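Side-chain contacts in Serine/threonine-protein phosphatase 2A regulatory subunit B'' subunit alpha (Homo sapiens, PDB 4I5J), which serves as a calcium-binding regulatory subunit of protein phosphatase 2A and might modulate the substrate selectivity, activity and localization of the catalytic enzyme: residues R197-D200 and V206-M209; T190-W195 and I265-F270; D242-A247 and K258-A263; D137-N142 and R149-I154. All blocks are in the same frame, centred on the assembly; numbering follows the deposited sequence.

How the contacts relate
This chain is the EF-hand portion of the subunit. From the N terminus, contact 4 closes first: residues 137-142 and 149-154 close a short loop between helices 135-138 and 148-154, complete before the others begin. Contact 2 then spans the longest loop, bringing helix 263-271 back against helix 189-199. Within that span lie contact 1, which closes the calcium loop, and, in series after it, contact 3, which joins the ends of helices 233-244 and 254-260. Contact 2 touches all three: M199 and L207 of contact 1 meet its aromatic rings, L243 and V244 of contact 3 meet I265 and F266, and W195 rests on I150 and I154 of contact 4.

Contact 1 of 4, residues R197-D200 and V206-M209; sequences RCMD and VLSM. With CA (calcium ion), chain B.
M199, in the last turn of helix 189-199, packs its CB against the isobutyl end of L207, with CD2 of L207 3.9 Å from CB of M199. With CG anti to its carbonyl carbon (chi1 -68°) and the chain bent at chi3, the M199 thioether carries on into the core, among Y267, F270, L212 and F215. A flexible, unbranched methionine suits a bed of aromatic rings and a leucine.

At D200 the chain leaves helical geometry and the contact changes from apolar to ionic. The same leucine methyl still reaches the backbone, with CD2 of L207 3.5 Å from N of D200, while the carboxylate turns to the calcium ion. Its OD1 binds the metal at 2.3 Å, and V206 answers with its carbonyl O, also at 2.3 Å. This is the EF-hand calcium loop: D200 opens it, D202 and D204 give one oxygen each, E211 binds through both carboxylate oxygens, and a water 2.4 Å from the metal makes seven ligands, as in a classical EF-hand. V206 contributes only backbone to the metal, so its side chain need not be polar.

OD1 of D200 and O of V206 come within 3.1 Å, a carboxylate and a carbonyl oxygen, both electron-rich, held side by side because both bind the cation. Setting CG of D200 anti to the backbone N (chi1 -172°) directs OD1 to the metal, and OD2 accepts a hydrogen bond from N of G205, which probably fixes the carboxylate's rotation. L207 occupies the hydrophobic position following the carbonyl ligand, and its backbone is hydrogen-bonded to I252.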
# COMPACT_ATOMS: atom_id res chain seq x y z
N ARG A 197 -9.08 3.24 -4.86
CA ARG A 197 -9.46 2.18 -5.79
C ARG A 197 -10.40 1.17 -5.13
O ARG A 197 -11.25 0.55 -5.79
CB ARG A 197 -8.21 1.43 -6.25
CG ARG A 197 -7.46 2.10 -7.36
CD ARG A 197 -6.01 1.63 -7.41
NE ARG A 197 -5.37 2.18 -8.59
CZ ARG A 197 -5.02 1.46 -9.64
NH1 ARG A 197 -5.21 0.14 -9.64
NH2 ARG A 197 -4.44 2.05 -10.68
N CYS A 198 -10.22 0.95 -3.82
CA CYS A 198 -11.12 0.03 -3.12
C CYS A 198 -12.52 0.64 -2.98
O CYS A 198 -13.52 -0.06 -3.13
CB CYS A 198 -10.59 -0.35 -1.75
SG CYS A 198 -9.13 -1.37 -1.81
N MET A 199 -12.58 1.93 -2.68
CA MET A 199 -13.87 2.62 -2.53
C MET A 199 -14.56 2.90 -3.85
O MET A 199 -15.79 2.99 -3.91
CB MET A 199 -13.73 3.91 -1.74
CG MET A 199 -13.38 3.67 -0.27
SD MET A 199 -13.61 5.15 0.75
CE MET A 199 -15.41 5.28 0.65
N ASP A 200 -13.78 3.02 -4.92
CA ASP A 200 -14.38 3.27 -6.23
C ASP A 200 -14.97 1.98 -6.78
O ASP A 200 -14.44 1.40 -7.73
CB ASP A 200 -13.33 3.84 -7.20
CG ASP A 200 -13.94 4.29 -8.51
OD1 ASP A 200 -15.18 4.32 -8.62
OD2 ASP A 200 -13.18 4.61 -9.45
N VAL A 206 -14.39 8.19 -9.82
CA VAL A 206 -14.92 9.07 -8.78
C VAL A 206 -15.70 8.28 -7.74
O VAL A 206 -16.21 7.20 -8.04
CB VAL A 206 -15.87 10.14 -9.34
CG1 VAL A 206 -15.22 10.86 -10.53
CG2 VAL A 206 -17.21 9.51 -9.72
N LEU A 207 -15.82 8.83 -6.53
CA LEU A 207 -16.60 8.22 -5.46
C LEU A 207 -17.94 8.91 -5.48
O LEU A 207 -18.02 10.10 -5.21
CB LEU A 207 -15.91 8.40 -4.10
CG LEU A 207 -14.47 7.86 -4.06
CD1 LEU A 207 -13.91 7.90 -2.65
CD2 LEU A 207 -14.41 6.45 -4.64
N SER A 208 -18.98 8.17 -5.84
CA SER A 208 -20.33 8.71 -5.87
C SER A 208 -20.94 8.55 -4.48
O SER A 208 -20.39 7.81 -3.64
CB SER A 208 -21.16 7.95 -6.90
OG SER A 208 -21.21 6.57 -6.55
N MET A 209 -22.06 9.22 -4.23
CA MET A 209 -22.63 9.21 -2.90
C MET A 209 -23.19 7.84 -2.55
O MET A 209 -23.30 7.49 -1.37
CB MET A 209 -23.71 10.27 -2.75
CG MET A 209 -23.18 11.68 -2.83
SD MET A 209 -24.55 12.86 -2.79
CE MET A 209 -23.70 14.43 -3.03
CA CA B . -17.25 5.26 -8.68
O HOH W 1 -19.44 6.09 -9.30

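Contact 2 of 4, residues T190-W195 and I265-F270; sequences TSIEYW and IFYDTF
Y267 reaches from helix 263-271 across to I192 and W195 on helix 189-199. Its CB points toward that helix, and with CG anti to the carbonyl carbon (chi1 -68°) the ring is carried out so that one face lies against CB of W195. That methylene sits almost exactly above the middle of the ring, 3.6 Å from the Y267 centroid and only 6° off the ring normal, a CH-pi contact. All six ring carbons lie within 4.0 Å of CB of W195, CE1 and CZ nearest at 3.7 Å, and CE1 also meets CG2 of I192 at 4.0 Å. The indole itself is turned obliquely, its five-membered ring inclined at 55° to the phenol.

At the tip, OH of Y267 donates a weak hydrogen bond to the backbone O of I192, 2.7 Å away, and touches the CG2 methyl of the same residue. The side chains of I192 and Y267 cross at about a right angle. A tyrosine suits this buried spot: its ring covers the apolar groups while its hydroxyl finds a polar partner on the helix backbone.

NE1 of W195 is hydrogen-bonded to O of S182, tying in helix 173-184, while two other rings of helix 263-271, F266 and F270, lie against M199. Helix 263-271 thus packs against both helix 189-199 of the calcium-binding EF-hand and helix 233-244, which contacts I265, F266 and T269.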
# COMPACT_ATOMS: atom_id res chain seq x y z
N THR A 190 0.47 6.64 -2.32
CA THR A 190 0.12 5.32 -2.82
C THR A 190 -1.04 4.76 -2.02
O THR A 190 -2.00 4.21 -2.58
CB THR A 190 1.30 4.33 -2.76
OG1 THR A 190 2.38 4.83 -3.54
CG2 THR A 190 0.88 2.98 -3.31
N SER A 191 -0.94 4.89 -0.71
CA SER A 191 -2.00 4.41 0.16
C SER A 191 -3.35 5.07 -0.16
O SER A 191 -4.39 4.39 -0.26
CB SER A 191 -1.64 4.70 1.60
OG SER A 191 -2.70 4.32 2.46
N ILE A 192 -3.32 6.39 -0.33
CA ILE A 192 -4.54 7.14 -0.64
C ILE A 192 -5.15 6.64 -1.94
O ILE A 192 -6.36 6.55 -2.06
CB ILE A 192 -4.28 8.66 -0.70
CG1 ILE A 192 -3.76 9.16 0.64
CG2 ILE A 192 -5.58 9.45 -1.10
CD1 ILE A 192 -3.31 10.63 0.60
N GLU A 193 -4.30 6.29 -2.91
CA GLU A 193 -4.83 5.75 -4.16
C GLU A 193 -5.36 4.35 -3.94
O GLU A 193 -6.42 3.97 -4.48
CB GLU A 193 -3.76 5.73 -5.25
CG GLU A 193 -4.26 5.03 -6.48
CD GLU A 193 -3.48 5.41 -7.71
OE1 GLU A 193 -2.53 6.21 -7.57
OE2 GLU A 193 -3.81 4.89 -8.81
N TYR A 194 -4.64 3.58 -3.12
CA TYR A 194 -5.00 2.20 -2.81
C TYR A 194 -6.42 2.16 -2.22
O TYR A 194 -7.25 1.37 -2.68
CB TYR A 194 -3.97 1.64 -1.82
CG TYR A 194 -4.11 0.18 -1.43
CD1 TYR A 194 -3.32 -0.79 -2.02
CD2 TYR A 194 -5.02 -0.21 -0.45
CE1 TYR A 194 -3.42 -2.12 -1.65
CE2 TYR A 194 -5.13 -1.55 -0.07
CZ TYR A 194 -4.32 -2.50 -0.68
OH TYR A 194 -4.42 -3.83 -0.33
N TRP A 195 -6.70 2.99 -1.22
CA TRP A 195 -8.04 3.00 -0.62
C TRP A 195 -9.07 3.61 -1.55
O TRP A 195 -10.24 3.23 -1.52
CB TRP A 195 -8.05 3.67 0.75
CG TRP A 195 -7.15 2.96 1.67
CD1 TRP A 195 -5.98 3.42 2.21
CD2 TRP A 195 -7.29 1.60 2.11
NE1 TRP A 195 -5.40 2.44 2.96
CE2 TRP A 195 -6.18 1.31 2.92
CE3 TRP A 195 -8.24 0.60 1.89
CZ2 TRP A 195 -6.00 0.07 3.55
CZ3 TRP A 195 -8.07 -0.63 2.50
CH2 TRP A 195 -6.96 -0.89 3.32
N ILE A 265 -8.80 10.47 7.42
CA ILE A 265 -9.99 10.62 8.24
C ILE A 265 -11.22 10.16 7.48
O ILE A 265 -12.03 9.38 8.00
CB ILE A 265 -10.17 12.07 8.69
CG1 ILE A 265 -9.03 12.43 9.66
CG2 ILE A 265 -11.50 12.24 9.37
CD1 ILE A 265 -9.15 13.84 10.20
N PHE A 266 -11.36 10.65 6.25
CA PHE A 266 -12.39 10.22 5.31
C PHE A 266 -12.44 8.69 5.26
O PHE A 266 -13.47 8.07 5.56
CB PHE A 266 -12.05 10.79 3.93
CG PHE A 266 -13.07 10.49 2.85
CD1 PHE A 266 -14.21 11.26 2.71
CD2 PHE A 266 -12.85 9.47 1.94
CE1 PHE A 266 -15.12 11.00 1.70
CE2 PHE A 266 -13.76 9.21 0.93
CZ PHE A 266 -14.89 9.97 0.81
N TYR A 267 -11.31 8.07 4.95
CA TYR A 267 -11.23 6.61 4.86
C TYR A 267 -11.64 5.85 6.14
O TYR A 267 -12.42 4.89 6.09
CB TYR A 267 -9.82 6.19 4.40
CG TYR A 267 -9.51 6.58 2.96
CD1 TYR A 267 -8.24 6.98 2.58
CD2 TYR A 267 -10.50 6.52 1.97
CE1 TYR A 267 -7.95 7.31 1.28
CE2 TYR A 267 -10.22 6.86 0.66
CZ TYR A 267 -8.95 7.26 0.32
OH TYR A 267 -8.65 7.59 -0.99
N ASP A 268 -11.13 6.27 7.29
CA ASP A 268 -11.51 5.65 8.56
C ASP A 268 -13.02 5.72 8.79
O ASP A 268 -13.65 4.76 9.22
CB ASP A 268 -10.79 6.32 9.74
CG ASP A 268 -9.30 6.06 9.73
OD1 ASP A 268 -8.86 5.03 9.16
OD2 ASP A 268 -8.56 6.89 10.31
N THR A 269 -13.57 6.88 8.48
CA THR A 269 -14.98 7.14 8.66
C THR A 269 -15.81 6.12 7.90
O THR A 269 -16.86 5.71 8.37
CB THR A 269 -15.30 8.57 8.20
OG1 THR A 269 -14.56 9.51 9.00
CG2 THR A 269 -16.77 8.88 8.30
N PHE A 270 -15.34 5.69 6.73
CA PHE A 270 -16.09 4.73 5.91
C PHE A 270 -15.78 3.25 6.07
O PHE A 270 -16.58 2.40 5.67
CB PHE A 270 -16.03 5.10 4.42
CG PHE A 270 -16.81 6.33 4.10
CD1 PHE A 270 -16.17 7.53 3.81
CD2 PHE A 270 -18.20 6.31 4.13
CE1 PHE A 270 -16.90 8.67 3.54
CE2 PHE A 270 -18.94 7.44 3.88
CZ PHE A 270 -18.29 8.63 3.57

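Contact 3 of 4, residues D242-A247 and K258-A263; sequences DLVKPA and KRCRMA
L243 and M262 meet with their side chains at about a right angle, the leucine reaching across the root of the methionine. CD1 of L243 does the touching, 3.8 Å from CG of M262 and equally near its CB. Bends at chi2 and chi3 fold the far end of the methionine, while L243 extends with CG anti to the backbone N (chi1 -179°), carrying its methyls toward the other segment. Both are partly exposed, where flexible M262 can adapt to the compact, branched end of L243.

V244 and C260 meet where the backbones come nearest, 5.2 Å between the CA of V244 and that of C260, the cysteine CB directed across and the valine offering CG2 from the flank. CG2 of V244 lies 4.0 Å from SG of C260, and the cysteine CB presses on the carbonyl O of V244 at 3.4 Å. A cysteine is small enough to fit so close to the opposite main chain.

The two segments take in the C-terminal ends of helices 233-244 and 254-260 and the turns that follow, where K245 and R261 both adopt positive phi. This helix-loop-helix, whose I252 is hydrogen-bonded to L207 of the calcium loop, is consistent with an EF-hand-like partner of the calcium-binding hand.

SG of C260 lies between its backbone N and carbonyl carbon (chi1 82°), from where it accepts a fairly straight hydrogen bond from N of M262, 3.2 Å from SG with an N-H...S angle of 159°. The other methyl of L243, CD2, rests on I265, and CG2 of V244 also meets F266 of helix 263-271.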
# COMPACT_ATOMS: atom_id res chain seq x y z
N ASP A 242 -17.76 18.67 3.90
CA ASP A 242 -17.10 19.82 4.50
C ASP A 242 -15.63 19.47 4.77
O ASP A 242 -14.74 20.32 4.63
CB ASP A 242 -17.81 20.25 5.78
CG ASP A 242 -19.24 20.72 5.53
OD1 ASP A 242 -19.55 21.12 4.38
OD2 ASP A 242 -20.06 20.68 6.47
N LEU A 243 -15.38 18.22 5.11
CA LEU A 243 -14.01 17.79 5.36
C LEU A 243 -13.15 17.86 4.10
O LEU A 243 -12.05 18.40 4.14
CB LEU A 243 -13.98 16.37 5.93
CG LEU A 243 -12.59 15.84 6.25
CD1 LEU A 243 -11.89 16.75 7.25
CD2 LEU A 243 -12.69 14.42 6.78
N VAL A 244 -13.68 17.34 2.99
CA VAL A 244 -12.88 17.12 1.79
C VAL A 244 -12.93 18.31 0.82
O VAL A 244 -11.98 18.55 0.06
CB VAL A 244 -13.32 15.80 1.07
CG1 VAL A 244 -12.73 15.67 -0.33
CG2 VAL A 244 -12.91 14.59 1.90
N LYS A 245 -14.02 19.08 0.88
CA LYS A 245 -14.28 20.14 -0.09
C LYS A 245 -14.01 19.73 -1.54
O LYS A 245 -13.19 20.35 -2.22
CB LYS A 245 -13.46 21.40 0.22
CG LYS A 245 -13.34 21.76 1.71
CD LYS A 245 -14.52 22.57 2.19
CE LYS A 245 -14.17 23.31 3.48
NZ LYS A 245 -13.72 22.37 4.53
N PRO A 246 -14.69 18.69 -2.03
CA PRO A 246 -14.41 18.29 -3.41
C PRO A 246 -14.94 19.30 -4.43
O PRO A 246 -15.84 20.08 -4.11
CB PRO A 246 -15.17 16.98 -3.54
CG PRO A 246 -16.32 17.13 -2.62
CD PRO A 246 -15.80 17.91 -1.44
N ALA A 247 -14.38 19.30 -5.63
CA ALA A 247 -14.89 20.14 -6.70
C ALA A 247 -16.38 19.84 -6.91
O ALA A 247 -17.22 20.74 -6.82
CB ALA A 247 -14.13 19.89 -7.98
N LYS A 258 -6.43 13.78 -2.15
CA LYS A 258 -5.04 14.19 -1.89
C LYS A 258 -4.97 15.67 -1.51
O LYS A 258 -4.25 16.04 -0.59
CB LYS A 258 -4.13 13.95 -3.10
CG LYS A 258 -3.91 12.50 -3.47
CD LYS A 258 -3.15 12.37 -4.80
CE LYS A 258 -2.69 10.95 -5.04
NZ LYS A 258 -1.91 10.79 -6.30
N ARG A 259 -5.74 16.51 -2.21
CA ARG A 259 -5.69 17.95 -1.97
C ARG A 259 -6.17 18.34 -0.57
O ARG A 259 -5.61 19.24 0.05
CB ARG A 259 -6.48 18.73 -3.02
CG ARG A 259 -5.80 18.85 -4.38
CD ARG A 259 -6.73 19.51 -5.40
NE ARG A 259 -7.09 20.87 -5.04
CZ ARG A 259 -6.35 21.94 -5.33
NH1 ARG A 259 -5.21 21.80 -6.00
NH2 ARG A 259 -6.75 23.16 -4.97
N CYS A 260 -7.19 17.66 -0.07
CA CYS A 260 -7.79 18.05 1.20
C CYS A 260 -6.87 17.75 2.37
O CYS A 260 -7.06 18.30 3.46
CB CYS A 260 -9.14 17.36 1.41
SG CYS A 260 -9.05 15.66 2.05
N ARG A 261 -5.90 16.87 2.14
CA ARG A 261 -4.91 16.48 3.13
C ARG A 261 -5.49 15.73 4.34
O ARG A 261 -4.78 15.45 5.29
CB ARG A 261 -4.06 17.70 3.56
CG ARG A 261 -3.32 18.35 2.39
CD ARG A 261 -3.14 19.86 2.56
NE ARG A 261 -1.93 20.19 3.31
CZ ARG A 261 -1.41 21.42 3.40
NH1 ARG A 261 -2.00 22.44 2.78
NH2 ARG A 261 -0.31 21.63 4.11
N MET A 262 -6.77 15.36 4.27
CA MET A 262 -7.41 14.63 5.36
C MET A 262 -7.98 13.27 4.94
O MET A 262 -8.86 12.71 5.61
CB MET A 262 -8.52 15.48 5.99
CG MET A 262 -8.23 15.94 7.42
SD MET A 262 -6.70 16.90 7.58
CE MET A 262 -7.11 18.37 6.64
N ALA A 263 -7.44 12.74 3.84
CA ALA A 263 -7.95 11.50 3.25
C ALA A 263 -8.07 10.38 4.26
O ALA A 263 -8.99 9.57 4.19
CB ALA A 263 -7.08 11.08 2.08

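Contact 4 of 4, residues D137-N142 and R149-I154; sequences DLSRYN and RIIERI
S139 and I151 have the closest alpha carbons, CA of S139 to CA of I151 being 6.5 Å, where a type I turn from L138 to Y141 leads on from helix 135-138. The CB of L138 is directed at helix 148-154, and its CD2 meets CD1 of I151 at 4.1 Å. The two side chains run at a slant to each other, and the same CD2 reaches CG2 of I154 at 4.4 Å. Branched leucine fits here, one methyl set against I151 and I154, a turn apart on the same side of the helix.

The pairing lies in the EF-hand pair region: strand 133-134, just ahead of helix 135-138, is antiparallel to strand 170-171, much as the loops of two EF-hands are joined.

S139 provides a smaller, polar edge. Its OG touches CG2 of I151 at 3.7 Å, yet chi1 of -73°, beside the backbone N, turns it back to hydrogen-bond O of Q135, four residues earlier, a common arrangement for serine in or after a helix. I151 holds its CG2 anti to the backbone N, directed at the serine. Farther along, I154 rests on W195 and C198, and L138 on F179 of helix 173-184.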
# COMPACT_ATOMS: atom_id res chain seq x y z
N ASP A 137 -9.37 -14.37 7.06
CA ASP A 137 -8.24 -14.04 7.92
C ASP A 137 -7.87 -12.56 7.91
O ASP A 137 -7.65 -11.97 8.97
CB ASP A 137 -7.05 -14.94 7.62
CG ASP A 137 -7.32 -16.40 7.99
OD1 ASP A 137 -8.09 -16.64 8.96
OD2 ASP A 137 -6.79 -17.30 7.31
N LEU A 138 -7.85 -11.95 6.72
CA LEU A 138 -7.52 -10.53 6.66
C LEU A 138 -8.56 -9.70 7.41
O LEU A 138 -8.23 -8.68 8.01
CB LEU A 138 -7.39 -10.05 5.22
CG LEU A 138 -6.64 -8.73 5.06
CD1 LEU A 138 -5.21 -8.92 5.52
CD2 LEU A 138 -6.71 -8.20 3.61
N SER A 139 -9.81 -10.16 7.41
CA SER A 139 -10.89 -9.48 8.13
C SER A 139 -10.64 -9.41 9.63
O SER A 139 -11.24 -8.60 10.32
CB SER A 139 -12.21 -10.18 7.85
OG SER A 139 -12.64 -9.90 6.53
N ARG A 140 -9.75 -10.26 10.13
CA ARG A 140 -9.42 -10.28 11.55
C ARG A 140 -8.13 -9.55 11.89
O ARG A 140 -7.73 -9.50 13.05
CB ARG A 140 -9.33 -11.72 12.03
CG ARG A 140 -10.66 -12.40 11.98
CD ARG A 140 -10.56 -13.89 12.19
NE ARG A 140 -11.87 -14.47 11.93
CZ ARG A 140 -12.17 -15.22 10.87
NH1 ARG A 140 -11.25 -15.53 9.97
NH2 ARG A 140 -13.40 -15.68 10.72
N TYR A 141 -7.48 -8.99 10.88
CA TYR A 141 -6.26 -8.22 11.09
C TYR A 141 -6.58 -7.05 11.99
O TYR A 141 -7.61 -6.40 11.80
CB TYR A 141 -5.75 -7.69 9.75
CG TYR A 141 -4.52 -6.81 9.81
CD1 TYR A 141 -3.26 -7.36 9.96
CD2 TYR A 141 -4.61 -5.43 9.68
CE1 TYR A 141 -2.13 -6.58 10.00
CE2 TYR A 141 -3.49 -4.63 9.73
CZ TYR A 141 -2.24 -5.21 9.88
OH TYR A 141 -1.10 -4.44 9.92
N ASN A 142 -5.70 -6.78 12.96
CA ASN A 142 -5.87 -5.61 13.82
C ASN A 142 -7.26 -5.57 14.44
O ASN A 142 -7.94 -4.54 14.42
CB ASN A 142 -5.64 -4.32 13.02
CG ASN A 142 -4.38 -3.58 13.45
OD1 ASN A 142 -3.27 -3.94 13.05
ND2 ASN A 142 -4.56 -2.54 14.25
N ARG A 149 -16.71 -5.04 3.85
CA ARG A 149 -16.95 -4.52 2.51
C ARG A 149 -15.67 -3.97 1.87
O ARG A 149 -15.42 -4.19 0.69
CB ARG A 149 -18.09 -3.50 2.51
CG ARG A 149 -19.46 -4.18 2.45
CD ARG A 149 -20.64 -3.22 2.73
NE ARG A 149 -21.89 -3.98 2.70
CZ ARG A 149 -23.11 -3.46 2.83
NH1 ARG A 149 -23.27 -2.16 2.99
NH2 ARG A 149 -24.17 -4.25 2.78
N ILE A 150 -14.86 -3.26 2.65
CA ILE A 150 -13.58 -2.82 2.13
C ILE A 150 -12.66 -4.04 1.86
O ILE A 150 -11.98 -4.09 0.84
CB ILE A 150 -12.91 -1.76 3.04
CG1 ILE A 150 -12.02 -0.83 2.22
CG2 ILE A 150 -12.21 -2.41 4.26
CD1 ILE A 150 -12.82 0.07 1.23
N ILE A 151 -12.70 -5.05 2.72
CA ILE A 151 -11.86 -6.24 2.54
C ILE A 151 -12.26 -6.99 1.26
O ILE A 151 -11.41 -7.40 0.47
CB ILE A 151 -11.92 -7.20 3.76
CG1 ILE A 151 -11.38 -6.51 5.03
CG2 ILE A 151 -11.18 -8.50 3.47
CD1 ILE A 151 -9.93 -6.10 4.97
N GLU A 152 -13.56 -7.13 1.06
CA GLU A 152 -14.09 -7.71 -0.17
C GLU A 152 -13.58 -6.92 -1.38
O GLU A 152 -13.22 -7.50 -2.41
CB GLU A 152 -15.63 -7.73 -0.13
CG GLU A 152 -16.30 -8.35 -1.33
CD GLU A 152 -17.81 -8.53 -1.11
OE1 GLU A 152 -18.29 -8.23 0.00
OE2 GLU A 152 -18.50 -8.97 -2.06
N ARG A 153 -13.51 -5.60 -1.25
CA ARG A 153 -12.96 -4.78 -2.33
C ARG A 153 -11.47 -5.06 -2.56
O ARG A 153 -11.00 -5.12 -3.70
CB ARG A 153 -13.22 -3.30 -2.07
CG ARG A 153 -14.71 -2.90 -2.18
CD ARG A 153 -15.19 -3.01 -3.61
NE ARG A 153 -14.39 -2.14 -4.47
CZ ARG A 153 -14.11 -2.38 -5.74
NH1 ARG A 153 -14.58 -3.48 -6.32
NH2 ARG A 153 -13.37 -1.53 -6.43
N ILE A 154 -10.72 -5.20 -1.49
CA ILE A 154 -9.31 -5.57 -1.62
C ILE A 154 -9.16 -6.87 -2.41
O ILE A 154 -8.28 -7.00 -3.25
CB ILE A 154 -8.67 -5.72 -0.25
CG1 ILE A 154 -8.43 -4.34 0.37
CG2 ILE A 154 -7.37 -6.51 -0.35
CD1 ILE A 154 -8.40 -4.40 1.92